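PDB 5F7V: Lmo0181 protein from Listeria monocytogenes serovar 1/2a, which binds the cyclic glucan cycloalternan as the substrate-binding lipoprotein of an ABC transporter, probably delivering the sugar for uptake across the cell membrane. Local coordinates for residues W265-E270 and T337-R342; D316-L321 and Q331-A336. All coordinates share one frame; numbering follows the deposited sequence.

Contact 1 of 2, residues W265-E270 and T337-R342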
loop_
_atom_site.group_PDB
_atom_site.type_symbol
_atom_site.label_atom_id
_atom_site.label_comp_id
_atom_site.label_asym_id
_atom_site.label_seq_id
_atom_site.Cartn_x
_atom_site.Cartn_y
_atom_site.Cartn_z
ATOM N N TRP A 265 11.766 13.740 -12.476
ATOM C CA TRP A 265 10.540 13.560 -11.739
ATOM C C TRP A 265 10.776 13.876 -10.282
ATOM O O TRP A 265 11.898 13.767 -9.755
ATOM C CB TRP A 265 9.988 12.147 -11.898
ATOM C CG TRP A 265 10.892 11.000 -11.503
ATOM C CD1 TRP A 265 11.914 10.472 -12.229
ATOM C CD2 TRP A 265 10.861 10.253 -10.297
ATOM N NE1 TRP A 265 12.536 9.451 -11.562
ATOM C CE2 TRP A 265 11.883 9.279 -10.371
ATOM C CE3 TRP A 265 10.035 10.281 -9.169
ATOM C CZ2 TRP A 265 12.083 8.359 -9.377
ATOM C CZ3 TRP A 265 10.243 9.343 -8.179
ATOM C CH2 TRP A 265 11.255 8.394 -8.293
ATOM N N ASP A 266 9.675 14.176 -9.595
ATOM C CA ASP A 266 9.738 14.453 -8.158
ATOM C C ASP A 266 8.397 14.064 -7.545
ATOM O O ASP A 266 7.543 13.464 -8.206
ATOM C CB ASP A 266 10.161 15.913 -7.906
ATOM C CG ASP A 266 10.870 16.166 -6.572
ATOM O OD1 ASP A 266 10.865 15.298 -5.667
ATOM O OD2 ASP A 266 11.451 17.288 -6.495
ATOM N N VAL A 267 8.260 14.302 -6.254
ATOM C CA VAL A 267 7.066 13.879 -5.514
ATOM C C VAL A 267 6.541 14.970 -4.623
ATOM O O VAL A 267 7.284 15.889 -4.227
ATOM C CB VAL A 267 7.339 12.613 -4.676
ATOM C CG1 VAL A 267 7.818 11.464 -5.540
ATOM C CG2 VAL A 267 8.299 12.874 -3.545
ATOM N N GLN A 268 5.272 14.895 -4.282
ATOM C CA GLN A 268 4.596 15.844 -3.401
ATOM C C GLN A 268 3.538 15.160 -2.555
ATOM O O GLN A 268 3.005 14.139 -2.923
ATOM C CB GLN A 268 3.964 16.983 -4.235
ATOM C CG GLN A 268 3.422 18.167 -3.442
ATOM C CD GLN A 268 4.464 18.744 -2.530
ATOM O OE1 GLN A 268 4.567 18.370 -1.374
ATOM N NE2 GLN A 268 5.254 19.685 -3.062
ATOM N N VAL A 269 3.277 15.745 -1.390
ATOM C CA VAL A 269 2.112 15.341 -0.584
ATOM C C VAL A 269 0.847 15.458 -1.385
ATOM O O VAL A 269 0.655 16.457 -2.074
ATOM C CB VAL A 269 2.005 16.221 0.672
ATOM C CG1 VAL A 269 0.828 15.770 1.551
ATOM C CG2 VAL A 269 3.289 16.231 1.485
ATOM N N GLU A 270 -0.005 14.434 -1.346
ATOM C CA GLU A 270 -1.253 14.498 -2.121
ATOM C C GLU A 270 -2.194 15.610 -1.654
ATOM O O GLU A 270 -2.312 15.866 -0.440
ATOM C CB GLU A 270 -1.970 13.175 -2.045
ATOM C CG GLU A 270 -1.203 12.019 -2.667
ATOM C CD GLU A 270 -2.139 10.823 -2.699
ATOM O OE1 GLU A 270 -2.300 10.171 -1.662
ATOM O OE2 GLU A 270 -2.718 10.495 -3.758
ATOM N N THR A 337 18.355 10.270 -4.183
ATOM C CA THR A 337 17.596 10.933 -5.261
ATOM C C THR A 337 17.753 10.128 -6.565
ATOM O O THR A 337 18.836 9.550 -6.749
ATOM C CB THR A 337 18.036 12.400 -5.437
ATOM O OG1 THR A 337 17.242 13.042 -6.452
ATOM C CG2 THR A 337 19.516 12.570 -5.787
ATOM N N PRO A 338 16.758 10.096 -7.441
ATOM C CA PRO A 338 15.456 10.710 -7.340
ATOM C C PRO A 338 14.522 9.916 -6.406
ATOM O O PRO A 338 14.766 8.759 -6.114
ATOM C CB PRO A 338 14.991 10.696 -8.800
ATOM C CG PRO A 338 15.568 9.420 -9.358
ATOM C CD PRO A 338 16.933 9.412 -8.741
ATOM N N PRO A 339 13.431 10.506 -5.929
ATOM C CA PRO A 339 13.074 11.912 -6.144
ATOM C C PRO A 339 13.816 12.780 -5.119
ATOM O O PRO A 339 14.240 12.291 -4.063
ATOM C CB PRO A 339 11.572 11.903 -5.850
ATOM C CG PRO A 339 11.400 10.889 -4.738
ATOM C CD PRO A 339 12.379 9.812 -5.147
ATOM N N ASP A 340 13.944 14.073 -5.405
ATOM C CA ASP A 340 14.568 14.994 -4.460
ATOM C C ASP A 340 13.760 15.220 -3.206
ATOM O O ASP A 340 14.335 15.322 -2.106
ATOM C CB ASP A 340 14.821 16.351 -5.117
ATOM C CG ASP A 340 15.961 16.347 -6.129
ATOM O OD1 ASP A 340 16.942 15.605 -5.982
ATOM O OD2 ASP A 340 15.892 17.155 -7.069
ATOM N N ASN A 341 12.430 15.319 -3.339
ATOM C CA ASN A 341 11.610 15.751 -2.195
ATOM C C ASN A 341 11.196 14.587 -1.314
ATOM O O ASN A 341 10.017 14.350 -1.087
ATOM C CB ASN A 341 10.408 16.511 -2.714
ATOM C CG ASN A 341 9.642 17.194 -1.609
ATOM O OD1 ASN A 341 10.208 17.510 -0.556
ATOM N ND2 ASN A 341 8.352 17.424 -1.820
ATOM N N ARG A 342 12.203 13.862 -0.815
ATOM C CA ARG A 342 12.004 12.747 0.091
ATOM C C ARG A 342 11.225 13.171 1.348
ATOM O O ARG A 342 10.458 12.360 1.890
ATOM C CB ARG A 342 13.366 12.141 0.477
ATOM C CG ARG A 342 14.207 11.545 -0.650
ATOM C CD ARG A 342 13.532 10.337 -1.216
ATOM N NE ARG A 342 14.256 9.678 -2.310
ATOM C CZ ARG A 342 14.763 8.453 -2.280
ATOM N NH1 ARG A 342 14.684 7.729 -1.178
ATOM N NH2 ARG A 342 15.280 7.940 -3.391
HETATM O O HOH W 1 13.634 14.935 -8.094
HETATM O O HOH W 2 13.523 17.972 -8.121
HETATM O O HOH W 3 6.721 18.778 0.312
#
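D266 and N341 both set CG anti to the backbone N (chi1 -153° and -170°), whereas W265 holds CG in the crowded position between N and the carbonyl carbon (chi1 57°), which carries its indole over the two prolines. D266 OD1 takes N341 N through its syn lone pair at 2.8 Å. The same oxygen also accepts V267 N, which comes from above the carboxylate plane, so two backbone N-H groups grip one oxygen and restrain the carboxylate's rotation. One residue along, N341 ND2 donates to V267 O at 3.0 Å, with the acceptor close to the amide plane. Strand 265-268, antiparallel to strand 119-135 in the sheet of this periplasmic-binding-protein fold, thus meets the loop between helices 327-335 and 343-347, where N341 centres an inverse gamma turn. Cis peptide bonds precede both P338 and P339. P338 CB lies above one face of the indole, offset toward its rim, and P339 CD meets W265 CH2 at 3.6 Å. P339 CG rests on V267 CG1, 3.7 Å away. The carboxylates of D266 and D340 stand nearly perpendicular, OD2 to OD2 4.5 Å, and a water donates to both oxygens, probably easing their repulsion.

Contact 2 of 2, residues D316-L321 and Q331-A336. With GLC (alpha-D-glucopyranose), chain B.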
loop_
_atom_site.group_PDB
_atom_site.type_symbol
_atom_site.label_atom_id
_atom_site.label_comp_id
_atom_site.label_asym_id
_atom_site.label_seq_id
_atom_site.Cartn_x
_atom_site.Cartn_y
_atom_site.Cartn_z
ATOM N N ASP A 316 18.921 1.253 1.444
ATOM C CA ASP A 316 19.736 1.382 0.233
ATOM C C ASP A 316 18.982 1.121 -1.062
ATOM O O ASP A 316 19.301 1.717 -2.094
ATOM C CB ASP A 316 20.937 0.428 0.287
ATOM C CG ASP A 316 21.936 0.746 -0.788
ATOM O OD1 ASP A 316 22.391 1.907 -0.869
ATOM O OD2 ASP A 316 22.231 -0.178 -1.573
ATOM N N ASN A 317 17.987 0.252 -0.992
ATOM C CA ASN A 317 17.186 -0.116 -2.152
ATOM C C ASN A 317 15.866 0.638 -2.307
ATOM O O ASN A 317 15.088 0.291 -3.203
ATOM C CB ASN A 317 16.982 -1.639 -2.123
ATOM C CG ASN A 317 18.267 -2.364 -2.459
ATOM O OD1 ASN A 317 18.689 -2.404 -3.627
ATOM N ND2 ASN A 317 18.971 -2.832 -1.446
ATOM N N ASN A 318 15.616 1.644 -1.466
ATOM C CA ASN A 318 14.376 2.422 -1.480
ATOM C C ASN A 318 13.150 1.547 -1.309
ATOM O O ASN A 318 12.082 1.908 -1.803
ATOM C CB ASN A 318 14.234 3.229 -2.767
ATOM C CG ASN A 318 15.343 4.234 -2.952
ATOM O OD1 ASN A 318 15.526 5.122 -2.123
ATOM N ND2 ASN A 318 16.069 4.118 -4.057
ATOM N N TRP A 319 13.288 0.409 -0.628
ATOM C CA TRP A 319 12.225 -0.603 -0.587
ATOM C C TRP A 319 11.265 -0.311 0.547
ATOM O O TRP A 319 11.336 -0.881 1.619
ATOM C CB TRP A 319 12.838 -1.994 -0.548
ATOM C CG TRP A 319 11.816 -3.082 -0.489
ATOM C CD1 TRP A 319 10.503 -3.022 -0.866
ATOM C CD2 TRP A 319 12.037 -4.398 0.020
ATOM N NE1 TRP A 319 9.919 -4.234 -0.634
ATOM C CE2 TRP A 319 10.826 -5.099 -0.079
ATOM C CE3 TRP A 319 13.151 -5.056 0.553
ATOM C CZ2 TRP A 319 10.704 -6.422 0.364
ATOM C CZ3 TRP A 319 13.011 -6.374 0.965
ATOM C CH2 TRP A 319 11.799 -7.039 0.868
ATOM N N GLU A 320 10.370 0.637 0.299
ATOM C CA GLU A 320 9.461 1.161 1.336
ATOM C C GLU A 320 10.327 1.719 2.463
ATOM O O GLU A 320 11.404 2.236 2.184
ATOM C CB GLU A 320 8.428 0.141 1.783
ATOM C CG GLU A 320 7.587 -0.344 0.596
ATOM C CD GLU A 320 6.380 -1.162 0.967
ATOM O OE1 GLU A 320 6.180 -1.477 2.188
ATOM O OE2 GLU A 320 5.661 -1.505 0.002
ATOM N N LEU A 321 9.887 1.669 3.712
ATOM C CA LEU A 321 10.637 2.129 4.877
ATOM C C LEU A 321 10.721 0.991 5.859
ATOM O O LEU A 321 9.772 0.254 6.031
ATOM C CB LEU A 321 9.948 3.362 5.496
ATOM C CG LEU A 321 9.950 4.642 4.652
ATOM C CD1 LEU A 321 9.031 5.667 5.295
ATOM C CD2 LEU A 321 11.344 5.189 4.481
ATOM N N GLN A 331 18.661 8.359 7.402
ATOM C CA GLN A 331 19.295 9.463 6.683
ATOM C C GLN A 331 19.622 9.174 5.221
ATOM O O GLN A 331 19.341 10.056 4.405
ATOM C CB GLN A 331 20.548 9.934 7.419
ATOM C CG GLN A 331 21.089 11.281 6.935
ATOM C CD GLN A 331 20.055 12.397 7.022
ATOM O OE1 GLN A 331 19.391 12.563 8.036
ATOM N NE2 GLN A 331 19.898 13.163 5.956
ATOM N N PRO A 332 20.186 8.005 4.860
ATOM C CA PRO A 332 20.467 7.784 3.436
ATOM C C PRO A 332 19.200 7.845 2.582
ATOM O O PRO A 332 19.279 8.237 1.415
ATOM C CB PRO A 332 21.158 6.407 3.418
ATOM C CG PRO A 332 21.756 6.261 4.775
ATOM C CD PRO A 332 20.755 6.918 5.691
ATOM N N TYR A 333 18.036 7.482 3.119
ATOM C CA TYR A 333 16.786 7.624 2.365
ATOM C C TYR A 333 16.430 9.065 2.093
ATOM O O TYR A 333 15.914 9.388 1.024
ATOM C CB TYR A 333 15.650 6.931 3.125
ATOM C CG TYR A 333 14.362 6.810 2.365
ATOM C CD1 TYR A 333 13.431 7.839 2.326
ATOM C CD2 TYR A 333 14.056 5.658 1.652
ATOM C CE1 TYR A 333 12.248 7.714 1.633
ATOM C CE2 TYR A 333 12.877 5.523 0.937
ATOM C CZ TYR A 333 11.973 6.553 0.932
ATOM O OH TYR A 333 10.800 6.452 0.244
ATOM N N LEU A 334 16.671 9.930 3.058
ATOM C CA LEU A 334 16.414 11.368 2.874
ATOM C C LEU A 334 17.412 11.970 1.871
ATOM O O LEU A 334 17.058 12.907 1.137
ATOM C CB LEU A 334 16.528 12.104 4.209
ATOM C CG LEU A 334 15.364 11.927 5.169
ATOM C CD1 LEU A 334 15.775 12.524 6.503
ATOM C CD2 LEU A 334 14.120 12.574 4.556
ATOM N N ASP A 335 18.620 11.421 1.792
ATOM C CA ASP A 335 19.650 11.983 0.934
ATOM C C ASP A 335 19.652 11.404 -0.468
ATOM O O ASP A 335 20.292 11.939 -1.383
ATOM C CB ASP A 335 21.028 11.762 1.575
ATOM C CG ASP A 335 21.233 12.582 2.854
ATOM O OD1 ASP A 335 20.502 13.569 3.074
ATOM O OD2 ASP A 335 22.130 12.257 3.643
ATOM N N ALA A 336 18.940 10.305 -0.645
ATOM C CA ALA A 336 18.878 9.632 -1.933
ATOM C C ALA A 336 17.985 10.376 -2.920
ATOM O O ALA A 336 17.027 11.068 -2.567
ATOM C CB ALA A 336 18.336 8.220 -1.725
HETATM C C1 GLC B . 1.904 -1.937 -1.287
HETATM C C2 GLC B . 2.233 -2.168 0.170
HETATM C C3 GLC B . 1.126 -2.963 0.838
HETATM C C4 GLC B . -0.230 -2.317 0.580
HETATM C C5 GLC B . -0.459 -2.157 -0.918
HETATM C C6 GLC B . -1.742 -1.405 -1.245
HETATM O O2 GLC B . 3.487 -2.854 0.254
HETATM O O3 GLC B . 1.386 -2.969 2.239
HETATM O O4 GLC B . -1.236 -3.208 1.072
HETATM O O5 GLC B . 0.615 -1.363 -1.469
HETATM O O6 GLC B . -1.678 -1.195 -2.675
HETATM O O HOH W 4 10.537 4.026 -1.066
#
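From CB, the Y333 side chain leaves helix 327-335 with CG anti to the backbone N (chi1 -171°), a torsion that sends the ring across to the loop 316-321. Along the ring, CD2 and CE2 come within 4.1 Å of N318 OD1, and CE2 lies 3.8 Å from the carbonyl oxygen of E320. The six ring carbons share one partner: L321 CD2 sits 3.7 Å from the centroid and only 4° off the ring normal, a CH-pi contact over the middle of the face. Its distances to the individual ring carbons, all near 3.9 Å, confirm the centring. At the tip, Y333 OH donates to a water lying in the ring plane, 2.8 Å away, and that water donates in turn to N318 O. The loop begins where helix 308-316 ends in a Schellman motif: N318, with positive phi, is the C-prime residue, W319 N returning to R314 O and N318 N to I315 O. N318 OD1 accepts a hydrogen bond from R342, which also forms a cation-pi pair with Y333; nearby, A336 CB packs 4.2 Å from N318 OD1. E320 points its CB away from the helix and, extended beyond CG, reaches the glycan pocket of this solute-binding protein. There its OE2 accepts a hydrogen bond from O2 of a bound glucose unit at 2.6 Å, while OE1 is held by S126, a second-shell hydroxyl that would steady the carboxylate.

In the fold
Contact 2 (316-321 with 331-336) is nested inside the chain loop closed by contact 1 (265-270 with 337-342): strand 265-268 comes first, then the loop 316-321, helix 327-335 and the turn that follows it. Their centres are about 12 Å apart, each about 17 Å from the centre of the chain and on the same side of it. Strands 265-268 and 321-322 both pair antiparallel with the long, broken strand 119-135, the former at T132 and Y134, the latter at F127, so both contacts border one strand at different places. R342, in the segment whose N341 and prolines meet strand 265-268, also packs on 331-336, NE 3.1 Å from A336 O. Glycan-binding E320 lies two residues beyond N318.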